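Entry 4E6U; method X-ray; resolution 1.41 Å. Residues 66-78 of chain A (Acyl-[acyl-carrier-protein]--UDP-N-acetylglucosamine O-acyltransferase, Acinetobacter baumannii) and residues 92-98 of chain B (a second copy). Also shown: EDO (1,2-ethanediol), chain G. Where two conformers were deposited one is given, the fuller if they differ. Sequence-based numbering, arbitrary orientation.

Chain A 66-78: QFASVGEVCQDLK
Chain B (92-98) NLIREHC

This is a polar contact between two copies of one protein, in which side chains of chain B reach backbone carbonyls of chain A and bury 386 Å² in all. The chain A stretch is mostly loop, with a short strand at S69(A) and V70(A). It turns a corner at G71(A), where phi/psi of 70/45 favours glycine. Chain B has a strand at L93(B) and I94(B), then a type II turn from R95(B) to C98(B). H97(B) takes positive phi in that turn (71/9). The CA atoms pair F67(A) with H97(B) at 8.5 Å, S69(A) with E96(B) at 7.3 Å and Q75(A) with R95(B) at 8.2 Å. The two stretches therefore run in opposite directions.

R95(B) is the centre of the contact and has 96 Å² covered. Its CB points toward chain A, and its first three chi angles are all m (-64°, -54°, -56°), with chi4 at -116°. NH2 donates to V73(A) O at 2.8 Å, and NH1 donates to C74(A) O at 3.0 Å. A weak bond also joins NH1 of R95(B) to V73(A) O at 3.3 Å. Both carbonyls lie at the guanidinium edge, where the N-H groups point. Q75(A) CG lies over one face. Q75(A) has chi1 m and chi2 t, and its OE1 comes 3.3 Å from R95(B) CG.

E96(B) follows with chi1 m and chi2 at 96°. Its OE1 forms a salt bridge with NH2 of R95(B) at 2.9 Å and accepts from NE of R95(B) at 3.0 Å. This balances the buried positive charge and holds the guanidinium in place. OE2 of E96(B) is 2.7 Å from S69(A) OG. S69(A) has chi1 t and its CB points toward chain B, so a small hydroxyl suffices here. E72(A) (chi1 t, chi2 p) packs its CB 3.6 Å from E96(B) OE2. Its own OE2 turns back to accept from V73(A) N at 2.8 Å.

H97(B) has chi1 at -53° and chi2 at 119°. Its CB points sideways, but the ring end comes nearer to chain A. NE2 donates to F67(A) O at 2.8 Å, with that oxygen near the ring plane. F67(A) has phi/psi of 72/15 and chi1 m, and its ring leads away from chain B.

At the other end, L77(A) and L93(B) add an apolar touch, CD2 of the former to CD1 of the latter at 4.3 Å. Both have chi1 m and chi2 t. The backbone N of L77(A) also donates to EDO O2 at 2.8 Å.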

# COMPACT_ATOMS: atom_id res chain seq x y z
N GLN A 66 2.28 -7.71 -15.24
CA GLN A 66 3.34 -8.35 -14.50
C GLN A 66 3.20 -8.20 -12.99
O GLN A 66 2.79 -7.14 -12.47
CB GLN A 66 4.71 -7.79 -14.93
CG GLN A 66 4.84 -6.25 -14.91
CD GLN A 66 4.43 -5.54 -16.20
OE1 GLN A 66 4.66 -4.32 -16.35
NE2 GLN A 66 3.86 -6.26 -17.11
N PHE A 67 3.58 -9.29 -12.32
CA PHE A 67 3.65 -9.36 -10.85
C PHE A 67 2.27 -9.40 -10.20
O PHE A 67 2.16 -9.22 -8.98
CB PHE A 67 4.51 -8.23 -10.26
CG PHE A 67 5.80 -7.98 -11.00
CD1 PHE A 67 6.73 -9.01 -11.18
CD2 PHE A 67 6.09 -6.72 -11.50
CE1 PHE A 67 7.92 -8.76 -11.86
CE2 PHE A 67 7.30 -6.48 -12.17
CZ PHE A 67 8.20 -7.49 -12.35
N ALA A 68 1.24 -9.66 -10.99
CA ALA A 68 -0.05 -9.98 -10.39
C ALA A 68 -0.08 -11.43 -9.93
O ALA A 68 0.40 -12.34 -10.62
CB ALA A 68 -1.14 -9.72 -11.39
N SER A 69 -0.67 -11.63 -8.76
CA SER A 69 -0.89 -12.94 -8.18
C SER A 69 -2.38 -13.23 -8.24
O SER A 69 -3.18 -12.61 -7.51
CB SER A 69 -0.40 -12.95 -6.73
OG SER A 69 -0.67 -14.20 -6.12
N VAL A 70 -2.75 -14.11 -9.14
CA VAL A 70 -4.16 -14.30 -9.50
C VAL A 70 -4.59 -15.69 -9.11
O VAL A 70 -4.01 -16.67 -9.56
CB VAL A 70 -4.36 -14.07 -11.02
CG1 VAL A 70 -5.82 -14.29 -11.43
CG2 VAL A 70 -3.97 -12.65 -11.38
N GLY A 71 -5.63 -15.80 -8.28
CA GLY A 71 -6.14 -17.14 -7.92
C GLY A 71 -5.18 -17.90 -7.04
O GLY A 71 -4.90 -19.08 -7.27
N GLU A 72 -4.65 -17.21 -6.04
CA GLU A 72 -3.82 -17.84 -5.03
C GLU A 72 -4.69 -18.19 -3.83
O GLU A 72 -5.76 -17.61 -3.65
CB GLU A 72 -2.67 -16.89 -4.64
CG GLU A 72 -1.60 -17.52 -3.73
CD GLU A 72 -1.12 -18.87 -4.27
OE1 GLU A 72 -0.23 -18.88 -5.15
OE2 GLU A 72 -1.64 -19.95 -3.86
N VAL A 73 -4.22 -19.15 -3.02
CA VAL A 73 -4.94 -19.54 -1.82
C VAL A 73 -5.13 -18.33 -0.92
O VAL A 73 -4.29 -17.41 -0.85
CB VAL A 73 -4.20 -20.68 -1.05
CG1 VAL A 73 -4.21 -21.97 -1.86
CG2 VAL A 73 -2.79 -20.27 -0.63
N CYS A 74 -6.22 -18.32 -0.19
CA CYS A 74 -6.52 -17.17 0.65
C CYS A 74 -5.65 -17.06 1.89
O CYS A 74 -4.85 -17.94 2.19
CB CYS A 74 -7.98 -17.15 1.03
SG CYS A 74 -8.39 -18.35 2.25
N GLN A 75 -5.84 -15.97 2.62
CA GLN A 75 -5.05 -15.64 3.81
C GLN A 75 -5.78 -15.97 5.11
O GLN A 75 -5.23 -15.76 6.20
CB GLN A 75 -4.70 -14.15 3.78
CG GLN A 75 -3.83 -13.80 2.59
CD GLN A 75 -3.38 -12.37 2.60
OE1 GLN A 75 -2.17 -12.10 2.57
NE2 GLN A 75 -4.32 -11.42 2.62
N ASP A 76 -7.01 -16.46 5.00
CA ASP A 76 -7.82 -16.83 6.16
C ASP A 76 -7.18 -18.00 6.89
O ASP A 76 -6.93 -19.05 6.30
CB ASP A 76 -9.23 -17.19 5.67
CG ASP A 76 -10.24 -17.26 6.81
OD1 ASP A 76 -9.83 -17.63 7.94
OD2 ASP A 76 -11.42 -16.95 6.56
N LEU A 77 -6.91 -17.82 8.18
CA LEU A 77 -6.27 -18.88 8.97
C LEU A 77 -7.18 -20.09 9.18
O LEU A 77 -6.69 -21.16 9.53
CB LEU A 77 -5.72 -18.35 10.31
CG LEU A 77 -4.44 -17.49 10.22
CD1 LEU A 77 -4.15 -16.85 11.58
CD2 LEU A 77 -3.23 -18.27 9.72
N LYS A 78 -8.48 -19.94 8.90
CA LYS A 78 -9.43 -21.06 8.97
C LYS A 78 -9.28 -22.02 7.81
O LYS A 78 -9.70 -23.18 7.90
CB LYS A 78 -10.87 -20.56 9.03
CG LYS A 78 -11.23 -19.78 10.28
CD LYS A 78 -12.69 -19.36 10.23
N ASN B 92 6.47 -19.61 9.60
CA ASN B 92 5.93 -18.32 9.18
C ASN B 92 5.29 -18.43 7.82
O ASN B 92 5.66 -19.29 7.02
CB ASN B 92 7.04 -17.29 9.11
CG ASN B 92 7.67 -17.05 10.48
OD1 ASN B 92 7.04 -16.46 11.37
ND2 ASN B 92 8.91 -17.48 10.65
N LEU B 93 4.34 -17.55 7.59
CA LEU B 93 3.68 -17.40 6.29
C LEU B 93 4.00 -16.01 5.80
O LEU B 93 3.65 -15.03 6.45
CB LEU B 93 2.18 -17.55 6.44
CG LEU B 93 1.69 -18.94 6.86
CD1 LEU B 93 0.22 -18.91 7.25
CD2 LEU B 93 1.92 -19.98 5.76
N ILE B 94 4.71 -15.93 4.67
CA ILE B 94 5.10 -14.66 4.07
C ILE B 94 4.43 -14.58 2.71
O ILE B 94 4.79 -15.30 1.77
CB ILE B 94 6.64 -14.55 3.98
CG1 ILE B 94 7.25 -14.59 5.40
CG2 ILE B 94 7.05 -13.27 3.25
CD1 ILE B 94 8.75 -14.77 5.46
N ARG B 95 3.41 -13.74 2.62
CA ARG B 95 2.57 -13.69 1.43
C ARG B 95 3.16 -12.84 0.30
O ARG B 95 4.25 -12.25 0.41
CB ARG B 95 1.18 -13.20 1.83
CG ARG B 95 0.45 -14.16 2.80
CD ARG B 95 0.38 -15.61 2.26
NE ARG B 95 -0.26 -15.59 0.95
CZ ARG B 95 -1.41 -16.17 0.63
NH1 ARG B 95 -2.07 -16.93 1.49
NH2 ARG B 95 -1.89 -16.00 -0.60
N GLU B 96 2.44 -12.80 -0.81
CA GLU B 96 2.92 -12.10 -2.00
C GLU B 96 3.32 -10.67 -1.72
O GLU B 96 2.68 -9.98 -0.92
CB GLU B 96 1.86 -12.09 -3.10
CG GLU B 96 1.33 -13.48 -3.50
CD GLU B 96 0.04 -13.83 -2.79
OE1 GLU B 96 0.06 -14.04 -1.55
OE2 GLU B 96 -1.00 -13.88 -3.47
N HIS B 97 4.38 -10.21 -2.38
CA HIS B 97 4.75 -8.80 -2.39
C HIS B 97 5.31 -8.27 -1.08
O HIS B 97 5.50 -7.06 -0.94
CB HIS B 97 3.58 -7.89 -2.87
CG HIS B 97 3.01 -8.32 -4.19
ND1 HIS B 97 1.70 -8.71 -4.34
CD2 HIS B 97 3.59 -8.45 -5.41
CE1 HIS B 97 1.49 -9.04 -5.61
NE2 HIS B 97 2.62 -8.91 -6.27
N CYS B 98 5.58 -9.15 -0.12
CA CYS B 98 6.27 -8.69 1.09
C CYS B 98 7.68 -8.27 0.78
O CYS B 98 8.28 -8.68 -0.23
CB CYS B 98 6.30 -9.77 2.17
SG CYS B 98 4.68 -10.09 2.91
C1 EDO G . -5.80 -13.77 10.28
O1 EDO G . -6.77 -13.06 11.06
C2 EDO G . -6.48 -14.37 9.05
O2 EDO G . -7.44 -15.35 9.49